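Local structure of BsaWI endonuclease (Geobacillus stearothermophilus, 4ZSF) at residues Y106-L111 against H248-A253; K155-G160 against D255-R260; K203-V208 against P230-I235; G222-W227 against Y236-N241. The protein is a restriction endonuclease of the PD-(D/E)XK nuclease superfamily that binds DNA and probably cleaves it with the help of metal ions. All coordinates share one frame; numbering follows the deposited sequence.

Contact 1: residues Y106-L111 against H248-A253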
# COMPACT_ATOMS: atom_id res chain seq x y z
N TYR A 106 0.71 38.51 2.13
CA TYR A 106 1.56 38.61 0.96
C TYR A 106 0.87 38.12 -0.31
O TYR A 106 1.56 37.81 -1.29
CB TYR A 106 2.84 37.81 1.15
CG TYR A 106 3.53 38.09 2.48
CD1 TYR A 106 4.21 39.29 2.70
CD2 TYR A 106 3.52 37.15 3.50
CE1 TYR A 106 4.85 39.55 3.92
CE2 TYR A 106 4.18 37.38 4.72
CZ TYR A 106 4.84 38.59 4.91
OH TYR A 106 5.49 38.80 6.11
N GLY A 107 -0.45 37.97 -0.28
CA GLY A 107 -1.19 37.59 -1.49
C GLY A 107 -1.11 36.10 -1.85
O GLY A 107 -1.30 35.74 -3.00
N MET A 108 -0.79 35.25 -0.88
CA MET A 108 -0.59 33.83 -1.15
C MET A 108 -1.58 32.99 -0.34
O MET A 108 -2.03 33.41 0.75
CB MET A 108 0.86 33.41 -0.84
CG MET A 108 1.85 34.00 -1.86
SD MET A 108 3.53 33.43 -1.47
CE MET A 108 3.90 34.51 -0.13
N ARG A 109 -1.91 31.79 -0.84
CA ARG A 109 -2.61 30.84 0.02
C ARG A 109 -2.31 29.43 -0.42
O ARG A 109 -1.99 29.17 -1.58
CB ARG A 109 -4.13 31.06 0.01
CG ARG A 109 -4.72 30.99 -1.38
CD ARG A 109 -6.28 31.11 -1.20
NE ARG A 109 -6.97 31.22 -2.48
CZ ARG A 109 -8.29 31.35 -2.61
NH1 ARG A 109 -9.06 31.43 -1.52
NH2 ARG A 109 -8.85 31.45 -3.81
N ILE A 110 -2.43 28.54 0.56
CA ILE A 110 -2.29 27.13 0.41
C ILE A 110 -3.65 26.53 0.14
O ILE A 110 -4.67 26.88 0.78
CB ILE A 110 -1.68 26.48 1.70
CG1 ILE A 110 -0.22 26.93 1.86
CG2 ILE A 110 -1.83 24.99 1.67
CD1 ILE A 110 0.37 26.56 3.25
N LEU A 111 -3.65 25.61 -0.81
CA LEU A 111 -4.84 24.86 -1.19
C LEU A 111 -4.66 23.38 -0.94
O LEU A 111 -3.58 22.81 -1.28
CB LEU A 111 -5.11 25.03 -2.69
CG LEU A 111 -5.15 26.43 -3.25
CD1 LEU A 111 -5.28 26.26 -4.78
CD2 LEU A 111 -6.32 27.19 -2.64
N HIS A 248 10.34 31.87 2.54
CA HIS A 248 10.81 31.32 1.26
C HIS A 248 9.68 31.34 0.22
O HIS A 248 9.96 31.53 -0.98
CB HIS A 248 11.40 29.91 1.41
CG HIS A 248 12.64 29.88 2.27
ND1 HIS A 248 13.16 28.70 2.78
CD2 HIS A 248 13.42 30.88 2.74
CE1 HIS A 248 14.24 28.98 3.49
NE2 HIS A 248 14.44 30.29 3.47
N ALA A 249 8.45 31.11 0.66
CA ALA A 249 7.32 31.18 -0.30
C ALA A 249 7.26 32.58 -0.95
O ALA A 249 6.91 32.70 -2.14
CB ALA A 249 5.99 30.89 0.37
N ARG A 250 7.52 33.62 -0.17
CA ARG A 250 7.54 34.99 -0.73
C ARG A 250 8.53 35.11 -1.89
O ARG A 250 8.26 35.73 -2.96
CB ARG A 250 7.90 36.01 0.35
CG ARG A 250 6.78 36.18 1.38
CD ARG A 250 7.30 37.08 2.51
NE ARG A 250 7.40 38.46 2.04
CZ ARG A 250 7.96 39.44 2.73
NH1 ARG A 250 8.51 39.17 3.91
NH2 ARG A 250 7.96 40.70 2.25
N GLU A 251 9.71 34.55 -1.64
CA GLU A 251 10.78 34.63 -2.61
C GLU A 251 10.49 33.74 -3.82
O GLU A 251 10.78 34.13 -4.95
CB GLU A 251 12.12 34.25 -2.00
CG GLU A 251 13.25 34.63 -2.97
CD GLU A 251 14.65 34.25 -2.47
OE1 GLU A 251 14.78 33.67 -1.35
OE2 GLU A 251 15.61 34.53 -3.22
N ALA A 252 9.99 32.53 -3.57
CA ALA A 252 9.64 31.60 -4.64
C ALA A 252 8.57 32.23 -5.56
O ALA A 252 8.65 32.11 -6.81
CB ALA A 252 9.12 30.29 -4.03
N ALA A 253 7.56 32.85 -4.95
CA ALA A 253 6.45 33.40 -5.78
C ALA A 253 7.00 34.49 -6.71
O ALA A 253 6.64 34.57 -7.92
CB ALA A 253 5.28 33.95 -4.90

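Contact 2: residues K155-G160 against D255-R260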
# COMPACT_ATOMS: atom_id res chain seq x y z
N LYS A 155 -5.21 37.85 -10.63
CA LYS A 155 -5.36 36.48 -11.12
C LYS A 155 -4.59 35.61 -10.17
O LYS A 155 -3.62 36.07 -9.58
CB LYS A 155 -4.82 36.34 -12.54
CG LYS A 155 -5.77 36.91 -13.59
CD LYS A 155 -5.06 37.08 -14.89
CE LYS A 155 -4.03 38.21 -14.79
NZ LYS A 155 -3.96 39.00 -16.06
N GLU A 156 -5.00 34.35 -10.00
CA GLU A 156 -4.37 33.50 -9.03
C GLU A 156 -3.60 32.41 -9.76
O GLU A 156 -4.16 31.70 -10.62
CB GLU A 156 -5.45 32.90 -8.08
CG GLU A 156 -4.89 31.99 -6.96
CD GLU A 156 -5.94 31.64 -5.90
OE1 GLU A 156 -7.16 31.95 -6.09
OE2 GLU A 156 -5.53 31.08 -4.85
N TYR A 157 -2.33 32.26 -9.40
CA TYR A 157 -1.43 31.32 -10.06
C TYR A 157 -0.95 30.26 -9.11
O TYR A 157 -0.44 30.64 -8.07
CB TYR A 157 -0.21 32.04 -10.60
CG TYR A 157 -0.57 33.06 -11.65
CD1 TYR A 157 -0.65 32.68 -12.99
CD2 TYR A 157 -0.86 34.39 -11.30
CE1 TYR A 157 -0.99 33.64 -13.99
CE2 TYR A 157 -1.20 35.34 -12.29
CZ TYR A 157 -1.26 34.95 -13.60
OH TYR A 157 -1.59 35.91 -14.54
N VAL A 158 -1.04 28.98 -9.47
CA VAL A 158 -0.31 27.96 -8.70
C VAL A 158 1.19 28.08 -9.00
O VAL A 158 1.59 28.00 -10.16
CB VAL A 158 -0.80 26.54 -9.04
CG1 VAL A 158 0.09 25.48 -8.33
CG2 VAL A 158 -2.23 26.41 -8.63
N PHE A 159 2.03 28.24 -7.98
CA PHE A 159 3.48 28.30 -8.27
C PHE A 159 4.24 27.20 -7.49
O PHE A 159 5.45 27.03 -7.72
CB PHE A 159 4.07 29.68 -7.92
CG PHE A 159 4.12 30.00 -6.39
CD1 PHE A 159 3.03 30.59 -5.74
CD2 PHE A 159 5.28 29.68 -5.63
CE1 PHE A 159 3.09 30.88 -4.32
CE2 PHE A 159 5.37 30.00 -4.31
CZ PHE A 159 4.31 30.55 -3.64
N GLY A 160 3.59 26.51 -6.55
CA GLY A 160 4.36 25.54 -5.77
C GLY A 160 3.55 24.29 -5.44
O GLY A 160 2.30 24.34 -5.38
N ASP A 255 10.05 34.84 -7.86
CA ASP A 255 10.91 34.29 -8.91
C ASP A 255 10.09 33.47 -9.89
O ASP A 255 10.44 33.42 -11.06
CB ASP A 255 12.05 33.47 -8.34
CG ASP A 255 13.17 34.34 -7.77
OD1 ASP A 255 13.21 35.61 -7.98
OD2 ASP A 255 14.05 33.78 -7.10
N TRP A 256 9.01 32.81 -9.44
CA TRP A 256 8.18 32.07 -10.37
C TRP A 256 7.47 33.02 -11.32
O TRP A 256 7.34 32.76 -12.55
CB TRP A 256 7.19 31.20 -9.58
CG TRP A 256 6.42 30.27 -10.42
CD1 TRP A 256 6.68 28.93 -10.62
CD2 TRP A 256 5.18 30.55 -11.08
NE1 TRP A 256 5.68 28.36 -11.39
CE2 TRP A 256 4.75 29.33 -11.70
CE3 TRP A 256 4.41 31.70 -11.23
CZ2 TRP A 256 3.56 29.24 -12.45
CZ3 TRP A 256 3.23 31.63 -12.03
CH2 TRP A 256 2.81 30.40 -12.61
N LEU A 257 7.00 34.14 -10.77
CA LEU A 257 6.32 35.11 -11.60
C LEU A 257 7.29 35.78 -12.58
O LEU A 257 6.92 36.05 -13.70
CB LEU A 257 5.68 36.20 -10.73
CG LEU A 257 4.48 35.70 -9.90
CD1 LEU A 257 4.17 36.80 -8.88
CD2 LEU A 257 3.27 35.43 -10.87
N HIS A 258 8.51 36.09 -12.16
CA HIS A 258 9.31 37.01 -13.00
C HIS A 258 10.53 36.41 -13.67
O HIS A 258 11.02 36.99 -14.61
CB HIS A 258 9.72 38.23 -12.18
CG HIS A 258 8.52 39.01 -11.71
ND1 HIS A 258 8.29 39.31 -10.38
CD2 HIS A 258 7.44 39.46 -12.39
CE1 HIS A 258 7.13 39.95 -10.27
NE2 HIS A 258 6.58 40.03 -11.47
N ARG A 259 11.01 35.27 -13.18
CA ARG A 259 12.20 34.65 -13.80
C ARG A 259 12.00 33.13 -13.73
O ARG A 259 12.87 32.39 -13.29
CB ARG A 259 13.51 35.15 -13.12
CG ARG A 259 13.54 35.09 -11.61
CD ARG A 259 14.70 35.99 -11.03
NE ARG A 259 14.47 37.37 -11.46
CZ ARG A 259 13.57 38.19 -10.90
NH1 ARG A 259 12.85 37.84 -9.82
NH2 ARG A 259 13.40 39.40 -11.42
N ARG A 260 10.84 32.66 -14.18
CA ARG A 260 10.51 31.23 -14.00
C ARG A 260 11.52 30.25 -14.68
O ARG A 260 11.69 29.08 -14.25
CB ARG A 260 9.09 30.98 -14.53
CG ARG A 260 8.62 29.58 -14.20
CD ARG A 260 7.15 29.36 -14.64
NE ARG A 260 6.75 27.96 -14.39
CZ ARG A 260 5.60 27.43 -14.79
NH1 ARG A 260 4.74 28.17 -15.47
NH2 ARG A 260 5.32 26.16 -14.53

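Contact 3: residues K203-V208 against P230-I235. With nucleotides of chain B.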
# COMPACT_ATOMS: atom_id res chain seq x y z
N LYS A 203 22.04 9.16 4.57
CA LYS A 203 21.32 8.88 3.34
C LYS A 203 20.19 9.87 3.12
O LYS A 203 20.02 10.40 2.02
CB LYS A 203 20.75 7.45 3.36
CG LYS A 203 19.86 7.16 2.16
CD LYS A 203 18.82 6.10 2.47
CE LYS A 203 18.03 5.69 1.23
NZ LYS A 203 18.90 4.97 0.25
N PHE A 204 19.42 10.15 4.15
CA PHE A 204 18.27 10.99 3.96
C PHE A 204 18.63 12.48 3.79
O PHE A 204 18.03 13.20 2.97
CB PHE A 204 17.29 10.73 5.10
CG PHE A 204 16.68 9.33 5.04
CD1 PHE A 204 17.04 8.34 5.96
CD2 PHE A 204 15.75 9.00 4.05
CE1 PHE A 204 16.48 7.08 5.91
CE2 PHE A 204 15.19 7.73 3.99
CZ PHE A 204 15.55 6.76 4.93
N ILE A 205 19.66 12.94 4.49
CA ILE A 205 20.19 14.27 4.18
C ILE A 205 20.59 14.38 2.70
O ILE A 205 20.31 15.38 2.04
CB ILE A 205 21.40 14.60 5.09
CG1 ILE A 205 20.92 14.88 6.51
CG2 ILE A 205 22.16 15.82 4.60
CD1 ILE A 205 22.05 14.75 7.56
N ALA A 206 21.21 13.31 2.17
CA ALA A 206 21.67 13.28 0.79
C ALA A 206 20.49 13.27 -0.19
O ALA A 206 20.54 13.92 -1.24
CB ALA A 206 22.59 12.05 0.56
N MET A 207 19.43 12.54 0.17
CA MET A 207 18.22 12.51 -0.65
C MET A 207 17.62 13.89 -0.82
O MET A 207 17.01 14.16 -1.88
CB MET A 207 17.13 11.61 -0.05
CG MET A 207 17.46 10.16 -0.14
SD MET A 207 16.01 9.09 0.08
CE MET A 207 15.38 9.07 -1.59
N VAL A 208 17.74 14.75 0.20
CA VAL A 208 17.15 16.09 0.11
C VAL A 208 18.15 16.99 -0.62
O VAL A 208 17.79 17.68 -1.57
CB VAL A 208 16.80 16.69 1.51
CG1 VAL A 208 16.37 18.17 1.43
CG2 VAL A 208 15.76 15.78 2.21
N PRO A 230 19.60 23.43 13.50
CA PRO A 230 19.94 24.44 12.51
C PRO A 230 19.90 23.95 11.09
O PRO A 230 20.13 22.74 10.85
CB PRO A 230 21.36 24.83 12.85
CG PRO A 230 21.51 24.43 14.33
CD PRO A 230 20.66 23.25 14.53
N THR A 231 19.66 24.87 10.17
CA THR A 231 19.62 24.59 8.75
C THR A 231 20.81 23.78 8.24
O THR A 231 21.98 24.11 8.54
CB THR A 231 19.53 25.89 7.98
OG1 THR A 231 18.28 26.49 8.32
CG2 THR A 231 19.63 25.63 6.43
N ILE A 232 20.50 22.72 7.46
CA ILE A 232 21.55 21.98 6.73
C ILE A 232 21.26 22.12 5.25
O ILE A 232 20.44 21.39 4.72
CB ILE A 232 21.57 20.45 7.11
CG1 ILE A 232 21.68 20.28 8.61
CG2 ILE A 232 22.74 19.75 6.38
CD1 ILE A 232 21.30 18.85 9.08
N ASP A 233 21.86 23.12 4.62
CA ASP A 233 21.65 23.41 3.20
C ASP A 233 20.16 23.68 2.90
O ASP A 233 19.70 24.81 3.12
CB ASP A 233 22.19 22.26 2.35
CG ASP A 233 22.30 22.62 0.87
OD1 ASP A 233 21.91 23.75 0.45
OD2 ASP A 233 22.78 21.74 0.13
N ARG A 234 19.41 22.69 2.40
CA ARG A 234 17.99 22.93 2.07
C ARG A 234 17.05 22.31 3.08
O ARG A 234 15.84 22.28 2.86
CB ARG A 234 17.66 22.35 0.68
CG ARG A 234 18.49 23.00 -0.45
CD ARG A 234 18.34 22.13 -1.73
NE ARG A 234 19.02 22.68 -2.92
CZ ARG A 234 18.52 23.61 -3.74
NH1 ARG A 234 17.32 24.16 -3.52
NH2 ARG A 234 19.28 24.01 -4.79
N ILE A 235 17.61 21.85 4.22
CA ILE A 235 16.77 21.29 5.28
C ILE A 235 16.63 22.33 6.37
O ILE A 235 17.60 22.64 7.09
CB ILE A 235 17.37 20.04 5.86
CG1 ILE A 235 17.52 18.97 4.73
CG2 ILE A 235 16.47 19.51 6.91
CD1 ILE A 235 18.40 17.78 5.17
P DC B 3 19.31 1.87 1.94
OP1 DC B 3 20.20 2.20 0.80
OP2 DC B 3 18.80 2.87 2.92
O5' DC B 3 18.01 1.14 1.38
C5' DC B 3 18.11 0.11 0.45
C4' DC B 3 16.76 -0.54 0.32
O4' DC B 3 16.59 -1.56 1.38
C3' DC B 3 15.57 0.43 0.49
O3' DC B 3 14.58 0.08 -0.40
C2' DC B 3 15.09 0.14 1.90
C1' DC B 3 15.27 -1.38 1.89
N1 DC B 3 15.14 -2.02 3.18
C2 DC B 3 14.94 -3.41 3.20
O2 DC B 3 14.96 -4.04 2.13
N3 DC B 3 14.78 -4.02 4.39
C4 DC B 3 14.80 -3.31 5.53
N4 DC B 3 14.68 -3.97 6.69
C5 DC B 3 14.97 -1.88 5.52
C6 DC B 3 15.12 -1.29 4.32

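Contact 4: residues G222-W227 against Y236-N241. With CA (calcium ion), chain F.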
# COMPACT_ATOMS: atom_id res chain seq x y z
N GLY A 222 13.34 22.72 -0.98
CA GLY A 222 13.45 22.95 0.45
C GLY A 222 12.63 21.89 1.19
O GLY A 222 11.59 21.44 0.71
N MET A 223 13.13 21.53 2.36
CA MET A 223 12.48 20.57 3.24
C MET A 223 12.32 21.33 4.57
O MET A 223 13.30 21.91 5.06
CB MET A 223 13.36 19.32 3.38
CG MET A 223 12.97 18.42 4.53
SD MET A 223 11.46 17.51 4.13
CE MET A 223 12.04 16.38 2.86
N TYR A 224 11.09 21.38 5.11
CA TYR A 224 10.84 22.15 6.35
C TYR A 224 10.48 21.18 7.43
O TYR A 224 9.50 20.46 7.24
CB TYR A 224 9.70 23.18 6.12
CG TYR A 224 10.15 24.10 5.01
CD1 TYR A 224 9.98 23.77 3.69
CD2 TYR A 224 10.84 25.26 5.32
CE1 TYR A 224 10.46 24.58 2.64
CE2 TYR A 224 11.32 26.10 4.32
CZ TYR A 224 11.11 25.76 2.97
OH TYR A 224 11.65 26.57 1.97
N VAL A 225 11.30 21.08 8.47
CA VAL A 225 11.11 20.02 9.47
C VAL A 225 10.74 20.64 10.81
O VAL A 225 11.39 21.61 11.23
CB VAL A 225 12.44 19.17 9.65
CG1 VAL A 225 12.23 18.02 10.71
CG2 VAL A 225 12.92 18.68 8.30
N PHE A 226 9.73 20.06 11.49
CA PHE A 226 9.40 20.50 12.85
C PHE A 226 10.46 20.06 13.87
O PHE A 226 10.33 19.06 14.54
CB PHE A 226 8.02 19.99 13.24
CG PHE A 226 6.90 20.72 12.60
CD1 PHE A 226 6.28 21.78 13.26
CD2 PHE A 226 6.39 20.34 11.39
CE1 PHE A 226 5.23 22.47 12.69
CE2 PHE A 226 5.31 21.03 10.81
CZ PHE A 226 4.75 22.12 11.49
N TRP A 227 11.54 20.80 13.95
CA TRP A 227 12.55 20.50 14.95
C TRP A 227 13.34 21.81 15.17
O TRP A 227 13.08 22.80 14.49
CB TRP A 227 13.43 19.33 14.48
CG TRP A 227 14.31 19.53 13.28
CD1 TRP A 227 14.55 20.71 12.58
CD2 TRP A 227 15.10 18.52 12.64
NE1 TRP A 227 15.42 20.46 11.54
CE2 TRP A 227 15.78 19.12 11.57
CE3 TRP A 227 15.29 17.14 12.89
CZ2 TRP A 227 16.64 18.39 10.71
CZ3 TRP A 227 16.14 16.41 12.02
CH2 TRP A 227 16.81 17.04 10.95
N TYR A 236 15.45 22.92 6.44
CA TYR A 236 15.22 24.07 7.31
C TYR A 236 14.34 23.79 8.53
O TYR A 236 13.38 23.03 8.41
CB TYR A 236 14.49 25.16 6.52
CG TYR A 236 15.19 25.55 5.24
CD1 TYR A 236 16.31 26.41 5.27
CD2 TYR A 236 14.70 25.12 4.01
CE1 TYR A 236 16.94 26.80 4.08
CE2 TYR A 236 15.33 25.51 2.82
CZ TYR A 236 16.43 26.37 2.88
OH TYR A 236 17.03 26.73 1.66
N PRO A 237 14.62 24.42 9.69
CA PRO A 237 13.78 24.23 10.87
C PRO A 237 12.53 25.10 10.82
O PRO A 237 12.59 26.28 10.39
CB PRO A 237 14.68 24.63 12.05
CG PRO A 237 15.63 25.70 11.45
CD PRO A 237 15.82 25.22 9.96
N ILE A 238 11.41 24.52 11.27
CA ILE A 238 10.18 25.29 11.47
C ILE A 238 9.53 24.89 12.77
O ILE A 238 9.86 23.84 13.37
CB ILE A 238 9.14 25.11 10.32
CG1 ILE A 238 8.91 23.61 10.08
CG2 ILE A 238 9.56 25.87 9.01
CD1 ILE A 238 7.65 23.36 9.14
N ASP A 239 8.64 25.74 13.26
CA ASP A 239 7.76 25.35 14.35
C ASP A 239 6.36 25.78 13.90
O ASP A 239 6.12 25.95 12.68
CB ASP A 239 8.15 25.99 15.68
CG ASP A 239 8.03 27.50 15.65
OD1 ASP A 239 7.51 28.10 14.67
OD2 ASP A 239 8.38 28.05 16.68
N ILE A 240 5.46 25.91 14.86
CA ILE A 240 4.04 26.15 14.51
C ILE A 240 3.85 27.42 13.63
O ILE A 240 2.87 27.53 12.86
CB ILE A 240 3.23 26.21 15.83
CG1 ILE A 240 1.74 26.35 15.56
CG2 ILE A 240 3.71 27.35 16.72
CD1 ILE A 240 0.96 26.37 16.90
N ASN A 241 4.77 28.37 13.73
CA ASN A 241 4.65 29.56 12.87
C ASN A 241 5.13 29.42 11.42
O ASN A 241 4.91 30.32 10.61
CB ASN A 241 5.42 30.70 13.56
CG ASN A 241 4.81 31.02 14.87
OD1 ASN A 241 3.63 31.34 14.91
ND2 ASN A 241 5.59 30.88 15.97
CA CA F . 9.99 29.69 16.94
O HOH W 1 8.27 31.07 15.81
O HOH W 2 8.37 30.50 18.96

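Contact 1: residues Y106-L111 against H248-A253
With its CG anti to the carbonyl carbon (chi1 -49°), Y106 leans toward R250, whose chain turns at chi3 (72°) and places NE over the tyrosine ring. The arginine lies across one face: CD sits over the ring centre at 3.6 Å from the centroid, a CH-pi contact. Further out, ring and guanidinium planes are only 14° apart, and Y106 CE1 lies over the middle of the guanidinium, 3.3 Å from R250 CZ. An alanine in place of Y106 would probably leave R250 CD and the guanidinium without the ring they lie on and freer to turn, although Q247 would still bind NH1. Next along, M108 reaches from strand 108-112, outermost in this chain's sheet, to helix 243-258, nearly perpendicular to it. M108 SD packs 4.0 Å from A249 CB and 3.9 Å from A253 CB, while CE lies 3.7 Å from R250 CG. Alanines one helical turn apart suit this place because their small side chains let the bulky thioether come close. No hydrogen bond crosses the contact, so it rests on van der Waals and CH-pi contacts, and the stacked ring probably steadies the charged end of R250.

Contact 2: residues K155-G160 against D255-R260
F159 and W256 bring the backbones nearest, with CA atoms 6.4 Å apart, where strand 155-165 carries a classic beta bulge: F159 and G160 both face I148 of the neighbouring strand. On the other side of the contact the last turns of helix 243-258 present the indole of W256, whose chi1 of -172° swings CG to within 3.5 Å of F159 CB. That CB sits over one face of the indole, 3.5 Å from the centroid of the five-membered ring, in a CH-pi contact. Tryptophan suits the place because its broad ring system can span several strand residues. Its CZ2 lies 3.3 Å from V158 O, and its CZ3 meets Y157 CB at 3.7 Å, the two aromatic side chains crossing at about a right angle. L257 adds a methyl, CD2, 4.3 Å from Y157 CD2. R260 CD lies against the opposite face of the indole, toward its rim, so the ring sits between the strand and the chain beyond the helix; the R260 guanidinium carries on to a salt bridge with D131. F159 itself turns its ring away from W256, toward A252 and A253 of the same helix. R259, at the helix end, pairs with E254 and also folds back over one turn: its NH1 donates a 2.9 Å salt-bridge hydrogen bond to D255 OD1, meeting that oxygen on its anti side.

Contact 3: residues K203-V208 against P230-I235
V208 and I235 make the closest contact, CG1 to CG1 at 3.6 Å, a valine methyl of helix 202-209 meeting the isoleucine methylene. The same isoleucine extends its CD1 to I205, one helical turn earlier, 4.1 Å from I205 CG1, and these two side chains cross at about a right angle. More loosely, I205 CG2 faces I232 CG2 at 4.4 Å. Branched aliphatic residues suit this seam, since each offers several carbons and none needs a polar partner. In the next shell a type II' turn from I232 to I235 sets the positions of both isoleucines. I232 N bonds to I235 O and I235 N to I232 O, each 2.9 Å, while D233 takes a positive phi of 59° in the bend. N209 fastens the turn to the helix by side-chain bonds to R234 N and I232 O, and R234 NH1 is held by the carbonyls of W267 and H221. Elsewhere on the helix, K203 NZ reaches OP1 of DC3 of chain B in a weak 3.1 Å hydrogen bond and also bonds Y215 OH. The whole is a tight beta turn leading into the sheet's outermost strand within this chain, packed on a helix whose K203 reaches a DNA phosphate.

Contact 4: residues G222-W227 against Y236-N241
Y224 lies beside Y236 where strands 222-226 and 235-238 run parallel. Its CB meets I238 CD1 at 3.7 Å, CD2 lies near Y236 CB and I238 CG2, and CE2 approaches Y236 CD2 to 3.5 Å. The rings point the same way, planes 23° apart, but are slid until they barely overlap. At the tip, OH hydrogen-bonds H248 ND1 and leaves no room for a side chain on G222. A phenylalanine in place of Y224 would lack that hydroxyl and is likely to leave H248 ND1 without its mate. Three backbone bonds join the strands: Y236 N to M223 O (2.7 Å), V225 N to Y236 O, and I238 N to V225 O, the last arriving from above the carbonyl plane. I238 CD1 lies over one face of F226, toward its rim, 4.0 Å from its centroid; chi1 51° puts CG1 between the backbone N and the carbonyl carbon, beside V225 O. Further along, D239 OD2 binds calcium at 2.3 Å, two waters also being ligands, while OD1 accepts N241 N in an Asx turn. The carboxylate thus serves metal and turn with separate oxygens, which would probably limit its rotation next to strands whose side-chain contacts are apolar.

How the contacts relate
Contacts 1 and 2 form one unit, centres 9 Å apart, on one helix and one sheet. M108 SD rests 3.7 Å from F159 CZ, and R109 NE bridges to E156 OE2 at 2.8 Å. Contacts 3 and 4 make a second unit, centres 12 Å apart, tied by a 2.9 Å backbone hydrogen bond between M223 N and R234 O. H248 joins the units: its CE1 lies 3.5 Å from Y236 CZ, with the rings edge-to-face. Contact 3 touches the DNA through K203, whereas the nearest atoms of contacts 1, 2 and 4 stay about 12, 16 and 14 Å from it. D239 binds one calcium, and another lies about 4 Å from the R234 side chain of contact 3.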